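Local coordinates for protein tail component (Lactobacillus phage J-1, PDB 5LY8) that probably binds carbohydrate receptors on the host Lactobacillus surface, this chain being the second carbohydrate-binding module of the phage's evolved distal tail protein, at residues 121-126 and 204-209; 151-156 and 177-182; 171-176 and 232-237. One frame throughout, in Å; residues are numbered along the deposited sequence. Where two conformers were deposited one is given.

Contact 1. Residues 121-126 and 204-209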
ATOM      1  N   LYS A 121      -5.153  -2.351 -13.613  1.00 13.03           N
ATOM      2  CA  LYS A 121      -5.659  -3.385 -12.720  1.00 12.56           C
ATOM      3  C   LYS A 121      -4.680  -3.638 -11.604  1.00 12.64           C
ATOM      4  O   LYS A 121      -3.463  -3.567 -11.810  1.00 12.23           O
ATOM      5  CB  LYS A 121      -5.887  -4.687 -13.501  1.00 13.76           C
ATOM      6  CG  LYS A 121      -7.072  -4.598 -14.470  1.00 15.86           C
ATOM      7  CD  LYS A 121      -7.447  -5.981 -15.033  1.00 18.99           C
ATOM      8  CE  LYS A 121      -8.521  -5.899 -16.098  1.00 26.17           C
ATOM      9  NZ  LYS A 121      -9.845  -5.599 -15.496  1.00 32.97           N
ATOM     10  N   ILE A 122      -5.191  -3.978 -10.417  1.00 11.25           N
ATOM     11  CA  ILE A 122      -4.345  -4.414  -9.323  1.00 10.94           C
ATOM     12  C   ILE A 122      -3.596  -5.691  -9.703  1.00 11.59           C
ATOM     13  O   ILE A 122      -4.199  -6.661 -10.195  1.00 11.95           O
ATOM     14  CB  ILE A 122      -5.207  -4.710  -8.070  1.00 10.73           C
ATOM     15  CG1 ILE A 122      -5.976  -3.476  -7.560  1.00 10.84           C
ATOM     16  CG2 ILE A 122      -4.360  -5.354  -6.943  1.00 11.93           C
ATOM     17  CD1 ILE A 122      -5.049  -2.361  -6.960  1.00 11.42           C
ATOM     18  N   VAL A 123      -2.284  -5.679  -9.426  1.00 11.18           N
ATOM     19  CA  VAL A 123      -1.446  -6.855  -9.479  1.00 10.83           C
ATOM     20  C   VAL A 123      -1.186  -7.299  -8.027  1.00 11.34           C
ATOM     21  O   VAL A 123      -1.368  -8.471  -7.707  1.00 11.53           O
ATOM     22  CB  VAL A 123      -0.164  -6.645 -10.300  1.00 13.79           C
ATOM     23  CG1 VAL A 123       0.797  -7.835 -10.158  1.00 14.12           C
ATOM     24  CG2 VAL A 123      -0.506  -6.415 -11.764  1.00 14.21           C
ATOM     25  N   ALA A 124      -0.792  -6.365  -7.149  1.00 10.85           N
ATOM     26  CA  ALA A 124      -0.601  -6.686  -5.728  1.00 10.20           C
ATOM     27  C   ALA A 124      -1.111  -5.540  -4.887  1.00 10.90           C
ATOM     28  O   ALA A 124      -0.921  -4.375  -5.250  1.00 11.00           O
ATOM     29  CB  ALA A 124       0.885  -6.946  -5.420  1.00 12.21           C
ATOM     30  N   SER A 125      -1.739  -5.862  -3.741  1.00 10.03           N
ATOM     31  CA  SER A 125      -2.263  -4.852  -2.833  1.00  9.54           C
ATOM     32  C   SER A 125      -1.983  -5.224  -1.403  1.00 10.13           C
ATOM     33  O   SER A 125      -2.438  -6.288  -0.930  1.00 10.30           O
ATOM     34  CB  SER A 125      -3.770  -4.685  -3.026  1.00  9.98           C
ATOM     35  OG  SER A 125      -4.290  -3.777  -2.057  1.00 10.50           O
ATOM     36  N   LEU A 126      -1.205  -4.357  -0.724  1.00  9.51           N
ATOM     37  CA  LEU A 126      -0.912  -4.500   0.700  1.00  9.17           C
ATOM     38  C   LEU A 126      -1.865  -3.568   1.457  1.00  9.69           C
ATOM     39  O   LEU A 126      -1.898  -2.376   1.148  1.00 10.28           O
ATOM     40  CB  LEU A 126       0.549  -4.116   0.963  1.00  9.61           C
ATOM     41  CG  LEU A 126       1.086  -4.336   2.380  1.00 11.26           C
ATOM     42  CD1 LEU A 126       2.613  -4.338   2.359  1.00 11.69           C
ATOM     43  CD2 LEU A 126       0.587  -3.270   3.384  1.00 11.91           C
ATOM     44  N   VAL A 204       4.199 -11.907 -14.910  1.00 13.59           N
ATOM     45  CA  VAL A 204       3.186 -10.862 -14.808  1.00 12.69           C
ATOM     46  C   VAL A 204       3.852  -9.495 -14.635  1.00 14.17           C
ATOM     47  O   VAL A 204       4.639  -9.318 -13.704  1.00 13.32           O
ATOM     48  CB  VAL A 204       2.203 -11.169 -13.648  1.00 14.73           C
ATOM     49  CG1 VAL A 204       1.191 -10.026 -13.471  1.00 14.74           C
ATOM     50  CG2 VAL A 204       1.488 -12.503 -13.884  1.00 15.11           C
ATOM     51  N   PRO A 205       3.565  -8.531 -15.528  1.00 12.42           N
ATOM     52  CA  PRO A 205       4.222  -7.226 -15.430  1.00 12.93           C
ATOM     53  C   PRO A 205       3.538  -6.254 -14.497  1.00 13.89           C
ATOM     54  O   PRO A 205       2.378  -6.451 -14.093  1.00 13.28           O
ATOM     55  CB  PRO A 205       4.165  -6.699 -16.866  1.00 14.04           C
ATOM     56  CG  PRO A 205       3.018  -7.416 -17.500  1.00 17.96           C
ATOM     57  CD  PRO A 205       2.743  -8.650 -16.751  1.00 14.04           C
ATOM     58  N   ILE A 206       4.242  -5.169 -14.200  1.00 12.54           N
ATOM     59  CA  ILE A 206       3.704  -4.026 -13.481  1.00 12.96           C
ATOM     60  C   ILE A 206       4.099  -2.742 -14.211  1.00 13.57           C
ATOM     61  O   ILE A 206       5.153  -2.687 -14.866  1.00 14.35           O
ATOM     62  CB  ILE A 206       4.008  -3.963 -11.964  1.00 15.32           C
ATOM     63  CG1 ILE A 206       5.487  -3.969 -11.724  1.00 15.22           C
ATOM     64  CG2 ILE A 206       3.256  -5.072 -11.154  1.00 14.62           C
ATOM     65  CD1 ILE A 206       5.835  -3.493 -10.352  1.00 18.91           C
ATOM     66  N   ASP A 207       3.274  -1.691 -14.075  1.00 12.41           N
ATOM     67  CA  ASP A 207       3.561  -0.409 -14.711  1.00 11.96           C
ATOM     68  C   ASP A 207       3.128   0.787 -13.865  1.00 12.62           C
ATOM     69  O   ASP A 207       3.196   1.915 -14.346  1.00 12.51           O
ATOM     70  CB  ASP A 207       2.925  -0.314 -16.123  1.00 13.53           C
ATOM     71  CG  ASP A 207       1.396  -0.288 -16.095  1.00 13.83           C
ATOM     72  OD1 ASP A 207       0.830  -0.126 -15.017  1.00 14.24           O
ATOM     73  OD2 ASP A 207       0.770  -0.410 -17.175  1.00 15.46           O
ATOM     74  N   GLY A 208       2.693   0.568 -12.633  1.00 11.87           N
ATOM     75  CA  GLY A 208       2.217   1.688 -11.840  1.00 11.49           C
ATOM     76  C   GLY A 208       2.043   1.343 -10.392  1.00 11.28           C
ATOM     77  O   GLY A 208       2.056   0.171 -10.000  1.00 10.66           O
ATOM     78  N   TRP A 209       1.863   2.404  -9.590  1.00 11.31           N
ATOM     79  CA  TRP A 209       1.596   2.240  -8.165  1.00 10.61           C
ATOM     80  C   TRP A 209       0.565   3.246  -7.720  1.00 10.94           C
ATOM     81  O   TRP A 209       0.478   4.336  -8.301  1.00 11.07           O
ATOM     82  CB  TRP A 209       2.892   2.387  -7.334  1.00 11.21           C
ATOM     83  CG  TRP A 209       3.515   3.755  -7.397  1.00 11.28           C
ATOM     84  CD1 TRP A 209       4.397   4.211  -8.330  1.00 13.57           C
ATOM     85  CD2 TRP A 209       3.302   4.840  -6.481  1.00 10.84           C
ATOM     86  NE1 TRP A 209       4.742   5.514  -8.063  1.00 12.82           N
ATOM     87  CE2 TRP A 209       4.078   5.926  -6.937  1.00 13.49           C
ATOM     88  CE3 TRP A 209       2.517   5.013  -5.326  1.00 11.39           C
ATOM     89  CZ2 TRP A 209       4.120   7.156  -6.267  1.00 13.63           C
ATOM     90  CZ3 TRP A 209       2.532   6.242  -4.685  1.00 12.65           C
ATOM     91  CH2 TRP A 209       3.367   7.277  -5.127  1.00 13.80           C
TER
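Val123 meets Val204, Pro205 and Ile206 with both of its methyl groups, and every close approach between 121-126 and 204-209 runs through this one side chain. Its CG1 touches two methyls, lying 3.8 Å from Ile206 CG2 and 4.0 Å from Val204 CG1. The other branch, Val123 CG2, comes to within 3.7 Å of the carbonyl oxygen Pro205 O, a plain van der Waals approach. The two valines lie alongside with opposite headings, while the Ile206 side chain comes in across Val123, roughly perpendicular to it. In Ile206 the longer branch CG1 sits between backbone N and carbonyl carbon (chi1 58°), which leaves the short CG2 methyl to face Val123, while the side chain also packs on Phe231 and Trp233.

Further out, Phe201 and Tyr118 add aromatic surface around Val123. Its backbone is hydrogen-bonded to Leu116 and Tyr145, and with Ala124 it forms a classic beta bulge opposite Leu116, at the corner where the chain turns. A second classic bulge places Asp207 and Gly208 opposite Thr117, and Asp207 OD2 accepts a hydrogen bond from Gln119 N. Strand 110-118 pairs with strands 121-130 and 208-216 and so probably fixes how far apart the two segments lie. Between them the contact consists of methyl groups meeting each other and one carbonyl oxygen, so its cohesion comes from shape and from burying apolar surface rather than from directional bonds.

Contact 2. Residues 151-156 and 177-182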
ATOM      1  N   GLN A 151      -7.362 -12.599  -5.272  1.00 15.03           N
ATOM      2  CA  GLN A 151      -7.194 -13.622  -4.261  1.00 16.09           C
ATOM      3  C   GLN A 151      -6.565 -12.970  -3.045  1.00 15.88           C
ATOM      4  O   GLN A 151      -5.446 -12.451  -3.133  1.00 14.79           O
ATOM      5  CB  GLN A 151      -6.263 -14.733  -4.740  1.00 18.86           C
ATOM      6  CG  GLN A 151      -6.889 -15.739  -5.684  1.00 45.16           C
ATOM      7  CD  GLN A 151      -5.875 -16.730  -6.212  1.00 77.64           C
ATOM      8  OE1 GLN A 151      -5.948 -17.156  -7.368  1.00 76.64           O
ATOM      9  NE2 GLN A 151      -4.913 -17.132  -5.385  1.00 69.40           N
ATOM     10  N   MET A 152      -7.289 -12.944  -1.930  1.00 14.72           N
ATOM     11  CA  MET A 152      -6.706 -12.435  -0.704  1.00 13.97           C
ATOM     12  C   MET A 152      -5.855 -13.584  -0.166  1.00 15.83           C
ATOM     13  O   MET A 152      -6.375 -14.649   0.213  1.00 17.84           O
ATOM     14  CB  MET A 152      -7.760 -11.976   0.311  1.00 15.67           C
ATOM     15  CG  MET A 152      -7.107 -11.411   1.572  1.00 17.19           C
ATOM     16  SD  MET A 152      -8.250 -10.683   2.747  1.00 21.18           S
ATOM     17  CE  MET A 152      -8.609  -9.179   1.950  1.00 19.82           C
ATOM     18  N   LEU A 153      -4.522 -13.402  -0.214  1.00 14.15           N
ATOM     19  CA  LEU A 153      -3.568 -14.434   0.200  1.00 14.05           C
ATOM     20  C   LEU A 153      -3.548 -14.652   1.692  1.00 16.20           C
ATOM     21  O   LEU A 153      -3.275 -15.755   2.142  1.00 16.42           O
ATOM     22  CB  LEU A 153      -2.181 -14.084  -0.316  1.00 13.95           C
ATOM     23  CG  LEU A 153      -2.041 -14.028  -1.843  1.00 16.47           C
ATOM     24  CD1 LEU A 153      -0.679 -13.479  -2.228  1.00 16.93           C
ATOM     25  CD2 LEU A 153      -2.222 -15.423  -2.487  1.00 19.76           C
ATOM     26  N   PHE A 154      -3.759 -13.609   2.483  1.00 13.22           N
ATOM     27  CA  PHE A 154      -3.779 -13.763   3.935  1.00 13.09           C
ATOM     28  C   PHE A 154      -4.566 -12.611   4.520  1.00 13.42           C
ATOM     29  O   PHE A 154      -4.675 -11.548   3.901  1.00 12.06           O
ATOM     30  CB  PHE A 154      -2.351 -13.801   4.535  1.00 13.85           C
ATOM     31  CG  PHE A 154      -1.567 -12.535   4.285  1.00 12.46           C
ATOM     32  CD1 PHE A 154      -0.802 -12.390   3.138  1.00 13.35           C
ATOM     33  CD2 PHE A 154      -1.586 -11.491   5.204  1.00 12.91           C
ATOM     34  CE1 PHE A 154      -0.082 -11.220   2.906  1.00 13.39           C
ATOM     35  CE2 PHE A 154      -0.884 -10.312   4.953  1.00 13.60           C
ATOM     36  CZ  PHE A 154      -0.142 -10.183   3.805  1.00 13.01           C
ATOM     37  N   PHE A 155      -5.041 -12.815   5.730  1.00 13.33           N
ATOM     38  CA  PHE A 155      -5.764 -11.851   6.541  1.00 12.49           C
ATOM     39  C   PHE A 155      -5.200 -12.078   7.930  1.00 14.63           C
ATOM     40  O   PHE A 155      -5.503 -13.099   8.555  1.00 16.70           O
ATOM     41  CB  PHE A 155      -7.256 -12.189   6.464  1.00 14.89           C
ATOM     42  CG  PHE A 155      -8.216 -11.255   7.172  1.00 15.18           C
ATOM     43  CD1 PHE A 155      -8.368 -11.295   8.554  1.00 16.38           C
ATOM     44  CD2 PHE A 155      -9.034 -10.404   6.444  1.00 16.60           C
ATOM     45  CE1 PHE A 155      -9.285 -10.454   9.203  1.00 16.44           C
ATOM     46  CE2 PHE A 155      -9.965  -9.584   7.094  1.00 16.17           C
ATOM     47  CZ  PHE A 155     -10.088  -9.625   8.469  1.00 15.47           C
ATOM     48  N   ASP A 156      -4.317 -11.193   8.390  1.00 13.59           N
ATOM     49  CA  ASP A 156      -3.578 -11.372   9.639  1.00 13.78           C
ATOM     50  C   ASP A 156      -4.054 -10.396  10.682  1.00 15.33           C
ATOM     51  O   ASP A 156      -3.805  -9.188  10.570  1.00 14.38           O
ATOM     52  CB  ASP A 156      -2.054 -11.209   9.386  1.00 15.84           C
ATOM     53  CG  ASP A 156      -1.358 -12.357   8.667  1.00 21.96           C
ATOM     54  OD1 ASP A 156      -2.045 -13.358   8.315  1.00 22.68           O
ATOM     55  OD2 ASP A 156      -0.136 -12.255   8.440  1.00 22.59           O
ATOM     56  N   ASP A 177       8.590 -15.986  -8.834  1.00 18.84           N
ATOM     57  CA  ASP A 177       7.191 -16.293  -8.503  1.00 15.77           C
ATOM     58  C   ASP A 177       6.797 -16.010  -7.050  1.00 15.17           C
ATOM     59  O   ASP A 177       5.600 -16.074  -6.725  1.00 15.34           O
ATOM     60  CB  ASP A 177       6.876 -17.770  -8.805  1.00 16.13           C
ATOM     61  CG  ASP A 177       6.923 -18.166 -10.259  1.00 18.24           C
ATOM     62  OD1 ASP A 177       6.486 -17.366 -11.111  1.00 19.05           O
ATOM     63  OD2 ASP A 177       7.296 -19.330 -10.546  1.00 19.84           O
ATOM     64  N   GLN A 178       7.756 -15.650  -6.184  1.00 14.19           N
ATOM     65  CA  GLN A 178       7.456 -15.415  -4.783  1.00 14.34           C
ATOM     66  C   GLN A 178       7.087 -13.972  -4.539  1.00 14.96           C
ATOM     67  O   GLN A 178       7.889 -13.071  -4.830  1.00 15.73           O
ATOM     68  CB  GLN A 178       8.629 -15.800  -3.854  1.00 15.51           C
ATOM     69  CG  GLN A 178       8.874 -17.305  -3.780  1.00 15.97           C
ATOM     70  CD  GLN A 178       9.790 -17.717  -2.657  1.00 15.87           C
ATOM     71  OE1 GLN A 178      10.233 -16.917  -1.818  1.00 17.85           O
ATOM     72  NE2 GLN A 178      10.097 -19.002  -2.633  1.00 18.52           N
ATOM     73  N   LEU A 179       5.911 -13.769  -3.976  1.00 12.55           N
ATOM     74  CA  LEU A 179       5.420 -12.452  -3.646  1.00 12.75           C
ATOM     75  C   LEU A 179       5.425 -12.349  -2.119  1.00 14.44           C
ATOM     76  O   LEU A 179       4.789 -13.173  -1.437  1.00 13.52           O
ATOM     77  CB  LEU A 179       3.993 -12.319  -4.208  1.00 13.06           C
ATOM     78  CG  LEU A 179       3.249 -11.009  -3.920  1.00 16.81           C
ATOM     79  CD1 LEU A 179       4.004  -9.796  -4.459  1.00 16.82           C
ATOM     80  CD2 LEU A 179       1.884 -11.044  -4.514  1.00 17.66           C
ATOM     81  N   THR A 180       6.138 -11.340  -1.576  1.00 12.86           N
ATOM     82  CA  THR A 180       6.196 -11.142  -0.139  1.00 12.97           C
ATOM     83  C   THR A 180       5.581  -9.803   0.236  1.00 14.80           C
ATOM     84  O   THR A 180       5.809  -8.765  -0.428  1.00 14.76           O
ATOM     85  CB  THR A 180       7.648 -11.211   0.333  1.00 15.40           C
ATOM     86  OG1 THR A 180       8.168 -12.503   0.033  1.00 14.66           O
ATOM     87  CG2 THR A 180       7.827 -10.942   1.843  1.00 15.17           C
ATOM     88  N   PHE A 181       4.832  -9.824   1.342  1.00 12.14           N
ATOM     89  CA  PHE A 181       4.302  -8.637   1.970  1.00 11.10           C
ATOM     90  C   PHE A 181       4.896  -8.562   3.361  1.00 12.04           C
ATOM     91  O   PHE A 181       4.880  -9.576   4.097  1.00 12.27           O
ATOM     92  CB  PHE A 181       2.795  -8.767   2.105  1.00 12.24           C
ATOM     93  CG  PHE A 181       2.027  -8.814   0.816  1.00 12.29           C
ATOM     94  CD1 PHE A 181       1.876 -10.011   0.119  1.00 13.65           C
ATOM     95  CD2 PHE A 181       1.447  -7.671   0.303  1.00 12.36           C
ATOM     96  CE1 PHE A 181       1.158 -10.040  -1.076  1.00 14.31           C
ATOM     97  CE2 PHE A 181       0.732  -7.706  -0.888  1.00 13.00           C
ATOM     98  CZ  PHE A 181       0.587  -8.885  -1.568  1.00 12.82           C
ATOM     99  N   ARG A 182       5.400  -7.390   3.756  1.00 11.30           N
ATOM    100  CA  ARG A 182       5.931  -7.229   5.100  1.00 10.75           C
ATOM    101  C   ARG A 182       5.357  -5.990   5.745  1.00 12.25           C
ATOM    102  O   ARG A 182       5.058  -4.997   5.084  1.00 12.02           O
ATOM    103  CB  ARG A 182       7.447  -7.051   5.113  1.00 12.67           C
ATOM    104  CG  ARG A 182       8.201  -8.164   4.384  1.00 15.06           C
ATOM    105  CD  ARG A 182       9.636  -8.349   4.845  1.00 18.75           C
ATOM    106  NE  ARG A 182      10.322  -7.065   4.992  1.00 18.31           N
ATOM    107  CZ  ARG A 182      11.104  -6.516   4.068  1.00 20.32           C
ATOM    108  NH1 ARG A 182      11.310  -7.133   2.905  1.00 20.02           N
ATOM    109  NH2 ARG A 182      11.668  -5.336   4.286  1.00 19.83           N
TER
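Strands 151-156 and 178-182, whose Phe154 and Phe181 face each other, run in broadly the same direction with a signed crossing angle of -34° and axes 9.9 Å apart at closest approach, a spacing bridged by side chains alone. The main pair is aromatic. Phe154 turns its edge toward the face of Phe181 in an offset edge-to-face arrangement, the ring planes inclined at 70° and the centroids 5.5 Å apart. With chi1 at 61°, Phe154 CG is tucked between its own backbone N and carbonyl carbon, which swings the ring toward Phe181. The leading atoms of Phe154 are CE1, which comes to 3.6 Å from Phe181 CD1, and CZ, which lies 3.7 Å from Phe181 CB, so the approach is displaced toward the root of the Phe181 side chain. Leu153 supplies the second part of the contact: its CD1 methyl reaches Phe181 CE1 at 4.1 Å, the two side chains crossing at about a right angle, and the same methyl lies 4.2 Å from Leu179 CD2.

Consecutive residues in a regular strand point to opposite sides, yet Leu153 and Phe154 both point toward 177-182. A classic beta bulge, with both residues facing Gly142, accounts for this. Phe140 extends the aromatic cluster, standing edge-to-face with Phe154 and also touching Phe181, while Ile172 packs against Leu179 and Phe181. The small crossing angle and the apolar side chains meeting across the gap are those of aligned face-to-face sheet packing, as in the beta-sandwich of the concanavalin-like clan to which this carbohydrate-binding domain belongs.

Contact 3. Residues 171-176 and 232-237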
ATOM      1  N   VAL A 171       6.000  -3.248   2.958  1.00 10.86           N
ATOM      2  CA  VAL A 171       6.814  -3.626   1.820  1.00 10.09           C
ATOM      3  C   VAL A 171       6.146  -4.685   0.983  1.00 11.23           C
ATOM      4  O   VAL A 171       5.579  -5.653   1.516  1.00 11.11           O
ATOM      5  CB  VAL A 171       8.180  -4.175   2.328  1.00 12.55           C
ATOM      6  CG1 VAL A 171       9.118  -4.481   1.162  1.00 13.68           C
ATOM      7  CG2 VAL A 171       8.841  -3.221   3.326  1.00 13.12           C
ATOM      8  N   ILE A 172       6.239  -4.534  -0.346  1.00 10.41           N
ATOM      9  CA  ILE A 172       5.896  -5.595  -1.278  1.00 10.00           C
ATOM     10  C   ILE A 172       7.176  -5.916  -2.056  1.00 12.34           C
ATOM     11  O   ILE A 172       7.803  -5.004  -2.613  1.00 11.35           O
ATOM     12  CB  ILE A 172       4.773  -5.231  -2.269  1.00 11.05           C
ATOM     13  CG1 ILE A 172       3.549  -4.677  -1.543  1.00 11.43           C
ATOM     14  CG2 ILE A 172       4.408  -6.479  -3.092  1.00 11.37           C
ATOM     15  CD1 ILE A 172       2.448  -4.296  -2.499  1.00 11.29           C
ATOM     16  N   THR A 173       7.584  -7.179  -2.081  0.50 12.20           N
ATOM     17  CA  THR A 173       8.766  -7.599  -2.836  0.50 12.11           C
ATOM     18  C   THR A 173       8.374  -8.754  -3.755  0.50 13.85           C
ATOM     19  O   THR A 173       7.535  -9.575  -3.388  0.50 15.48           O
ATOM     20  CB  THR A 173       9.926  -8.017  -1.897  0.50 16.90           C
ATOM     21  OG1 THR A 173      10.125  -7.028  -0.895  0.50 20.83           O
ATOM     22  CG2 THR A 173      11.242  -8.201  -2.629  0.50 15.42           C
ATOM     23  N   LYS A 174       8.993  -8.813  -4.946  1.00 12.00           N
ATOM     24  CA  LYS A 174       8.815  -9.905  -5.891  1.00 12.63           C
ATOM     25  C   LYS A 174      10.188 -10.495  -6.142  1.00 14.73           C
ATOM     26  O   LYS A 174      11.131  -9.769  -6.462  1.00 13.59           O
ATOM     27  CB  LYS A 174       8.234  -9.382  -7.202  1.00 13.94           C
ATOM     28  CG  LYS A 174       8.143 -10.431  -8.294  1.00 13.99           C
ATOM     29  CD  LYS A 174       7.592  -9.860  -9.568  1.00 14.34           C
ATOM     30  CE  LYS A 174       7.334 -10.941 -10.572  1.00 16.68           C
ATOM     31  NZ  LYS A 174       6.724 -10.376 -11.807  1.00 17.12           N
ATOM     32  N   MET A 175      10.289 -11.831  -5.993  1.00 14.11           N
ATOM     33  CA  MET A 175      11.509 -12.598  -6.231  0.50 15.03           C
ATOM     34  C   MET A 175      11.037 -13.790  -7.059  1.00 20.56           C
ATOM     35  O   MET A 175      10.532 -14.769  -6.485  1.00 19.47           O
ATOM     36  CB  MET A 175      12.162 -13.016  -4.897  0.50 16.75           C
ATOM     37  CG  MET A 175      12.602 -11.836  -4.022  0.50 19.28           C
ATOM     38  SD  MET A 175      13.807 -10.743  -4.831  0.50 23.06           S
ATOM     39  CE  MET A 175      15.282 -11.687  -4.651  0.50 22.31           C
ATOM     40  N   GLY A 176      11.025 -13.596  -8.391  1.00 19.93           N
ATOM     41  CA  GLY A 176      10.503 -14.546  -9.376  1.00 20.30           C
ATOM     42  C   GLY A 176       9.019 -14.726  -9.099  1.00 18.27           C
ATOM     43  O   GLY A 176       8.254 -13.761  -9.080  1.00 20.96           O
ATOM     44  N   GLU A 232      12.043   0.176  -6.298  1.00 12.39           N
ATOM     45  CA  GLU A 232      13.268  -0.210  -6.974  1.00 13.08           C
ATOM     46  C   GLU A 232      13.133  -1.512  -7.702  1.00 14.39           C
ATOM     47  O   GLU A 232      12.659  -2.484  -7.123  1.00 14.17           O
ATOM     48  CB  GLU A 232      14.434  -0.396  -5.978  1.00 16.15           C
ATOM     49  CG  GLU A 232      14.821   0.780  -5.116  1.00 23.19           C
ATOM     50  CD  GLU A 232      15.900   0.461  -4.095  1.00 21.32           C
ATOM     51  OE1 GLU A 232      16.610   1.416  -3.715  1.00 36.45           O
ATOM     52  OE2 GLU A 232      15.940  -0.681  -3.572  1.00 21.65           O
ATOM     53  N   TRP A 233      13.651  -1.557  -8.931  1.00 12.76           N
ATOM     54  CA  TRP A 233      13.870  -2.818  -9.606  1.00 13.45           C
ATOM     55  C   TRP A 233      15.124  -3.407  -8.947  1.00 15.89           C
ATOM     56  O   TRP A 233      16.071  -2.663  -8.682  1.00 16.81           O
ATOM     57  CB  TRP A 233      14.149  -2.607 -11.090  1.00 13.88           C
ATOM     58  CG  TRP A 233      12.961  -2.121 -11.860  1.00 13.56           C
ATOM     59  CD1 TRP A 233      12.823  -0.910 -12.469  1.00 15.78           C
ATOM     60  CD2 TRP A 233      11.745  -2.832 -12.096  1.00 12.93           C
ATOM     61  NE1 TRP A 233      11.629  -0.858 -13.144  1.00 13.97           N
ATOM     62  CE2 TRP A 233      10.948  -2.023 -12.938  1.00 14.62           C
ATOM     63  CE3 TRP A 233      11.282  -4.108 -11.748  1.00 13.78           C
ATOM     64  CZ2 TRP A 233       9.680  -2.420 -13.378  1.00 14.07           C
ATOM     65  CZ3 TRP A 233      10.013  -4.485 -12.164  1.00 14.94           C
ATOM     66  CH2 TRP A 233       9.231  -3.642 -12.962  1.00 14.75           C
ATOM     67  N   ILE A 234      15.133  -4.711  -8.667  1.00 15.80           N
ATOM     68  CA  ILE A 234      16.290  -5.335  -8.022  1.00 17.94           C
ATOM     69  C   ILE A 234      16.781  -6.525  -8.842  1.00 22.05           C
ATOM     70  O   ILE A 234      16.055  -7.035  -9.709  1.00 21.42           O
ATOM     71  CB  ILE A 234      16.041  -5.681  -6.539  1.00 20.94           C
ATOM     72  CG1 ILE A 234      14.975  -6.768  -6.407  1.00 20.32           C
ATOM     73  CG2 ILE A 234      15.739  -4.420  -5.676  1.00 22.30           C
ATOM     74  CD1 ILE A 234      14.640  -7.218  -4.989  1.00 23.25           C
ATOM     75  N   ASN A 235      18.045  -6.925  -8.611  1.00 22.62           N
ATOM     76  CA  ASN A 235      18.679  -8.037  -9.341  1.00 25.49           C
ATOM     77  C   ASN A 235      18.582  -7.759 -10.855  1.00 29.00           C
ATOM     78  O   ASN A 235      18.098  -8.613 -11.613  1.00 29.79           O
ATOM     79  CB  ASN A 235      18.011  -9.390  -8.974  1.00 31.84           C
ATOM     80  CG  ASN A 235      17.960  -9.664  -7.495  1.00 56.54           C
ATOM     81  OD1 ASN A 235      18.963  -9.578  -6.771  1.00 56.05           O
ATOM     82  ND2 ASN A 235      16.779  -9.985  -7.016  1.00 42.17           N
ATOM     83  N   VAL A 236      18.932  -6.512 -11.269  1.00 22.83           N
ATOM     84  CA  VAL A 236      18.813  -6.121 -12.681  1.00 22.24           C
ATOM     85  C   VAL A 236      20.104  -6.511 -13.370  1.00 29.73           C
ATOM     86  O   VAL A 236      21.171  -5.951 -13.057  1.00 27.52           O
ATOM     87  CB  VAL A 236      18.505  -4.624 -12.949  1.00 22.05           C
ATOM     88  CG1 VAL A 236      18.275  -4.386 -14.451  1.00 22.05           C
ATOM     89  CG2 VAL A 236      17.312  -4.129 -12.139  1.00 20.65           C
ATOM     90  N   ASP A 237      20.032  -7.395 -14.367  1.00 30.05           N
ATOM     91  CA  ASP A 237      21.240  -7.772 -15.124  1.00 33.46           C
ATOM     92  C   ASP A 237      21.817  -6.607 -15.890  1.00 44.90           C
ATOM     93  O   ASP A 237      21.118  -5.832 -16.437  1.00 41.79           O
ATOM     94  CB  ASP A 237      20.921  -8.835 -16.163  1.00 35.88           C
ATOM     95  CG  ASP A 237      20.613 -10.175 -15.581  1.00 54.26           C
ATOM     96  OD1 ASP A 237      20.888 -10.395 -14.396  1.00 54.97           O
ATOM     97  OD2 ASP A 237      20.122 -11.040 -16.340  1.00 61.89           O
TER
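Met175 comes to the amino end of the flat Asn235 carboxamide, with SD near the amide plane and CE somewhat above it. Both Met175 and Thr173 were modelled in two conformers, and the distances given here hold for one of them; the close 3.3 Å approach of Met175 CE to Asn235 ND2 is doubtful in detail. The sulfur stands a little farther off, SD being 3.8 Å from the same nitrogen. These are contacts of packing, since the polar partner of ND2 is Asn93 OD1, to which it is hydrogen-bonded.

Beside the amide, Met175 SD rests 3.6 Å from Ile234 CD1. The methionine lies transverse to both the asparagine and the isoleucine. Its chain is folded at chi2 (-59°) and chi3 (-78°), and this curl brings the thioether to the tip of the isoleucine. Ile234 is extended beyond CG1, so CD1 is the atom that spans the gap. Thr173 makes a looser approach, its CG2 lying 4.3 Å from Ile234 CD1. With Met175 exposed and modelled twice, this part of the contact is probably mobile.

Asn235 marks the corner in strand 223-238 and has a left-handed backbone conformation. Strand 94-103 lies between 166-175 and 223-238 in the six-stranded antiparallel sheet, pairing through Phe94 with Lys174 and through Gln95 with Glu232. Strand 11-20 flanks the far side of 223-238, where Ser14 touches Ile234 and Gln12 touches Asn235.

In the fold
From the N terminus, the chain enters contact 1 at 121-126, then contact 2 at 151-156 and contact 3 at 171-176. A turn leads into 177-182, closing contact 2 after a span of 20 residues. That loop is nested inside the longer one closed when 204-209 returns to 121-126. Contact 3 closes last, at 232-237, and crosses both. Contact 2 ties the two sheets together face to face; contact 3 reaches across a strand within the six-stranded sheet, and contact 1 likewise spans strand 110-118 within the mixed sheet, through the loop before strand 208-216. Leu126 of contact 1 packs against Phe181 of contact 2 and Ile172 of contact 3, while Thr180 and Thr173 join contacts 2 and 3 through the backbone.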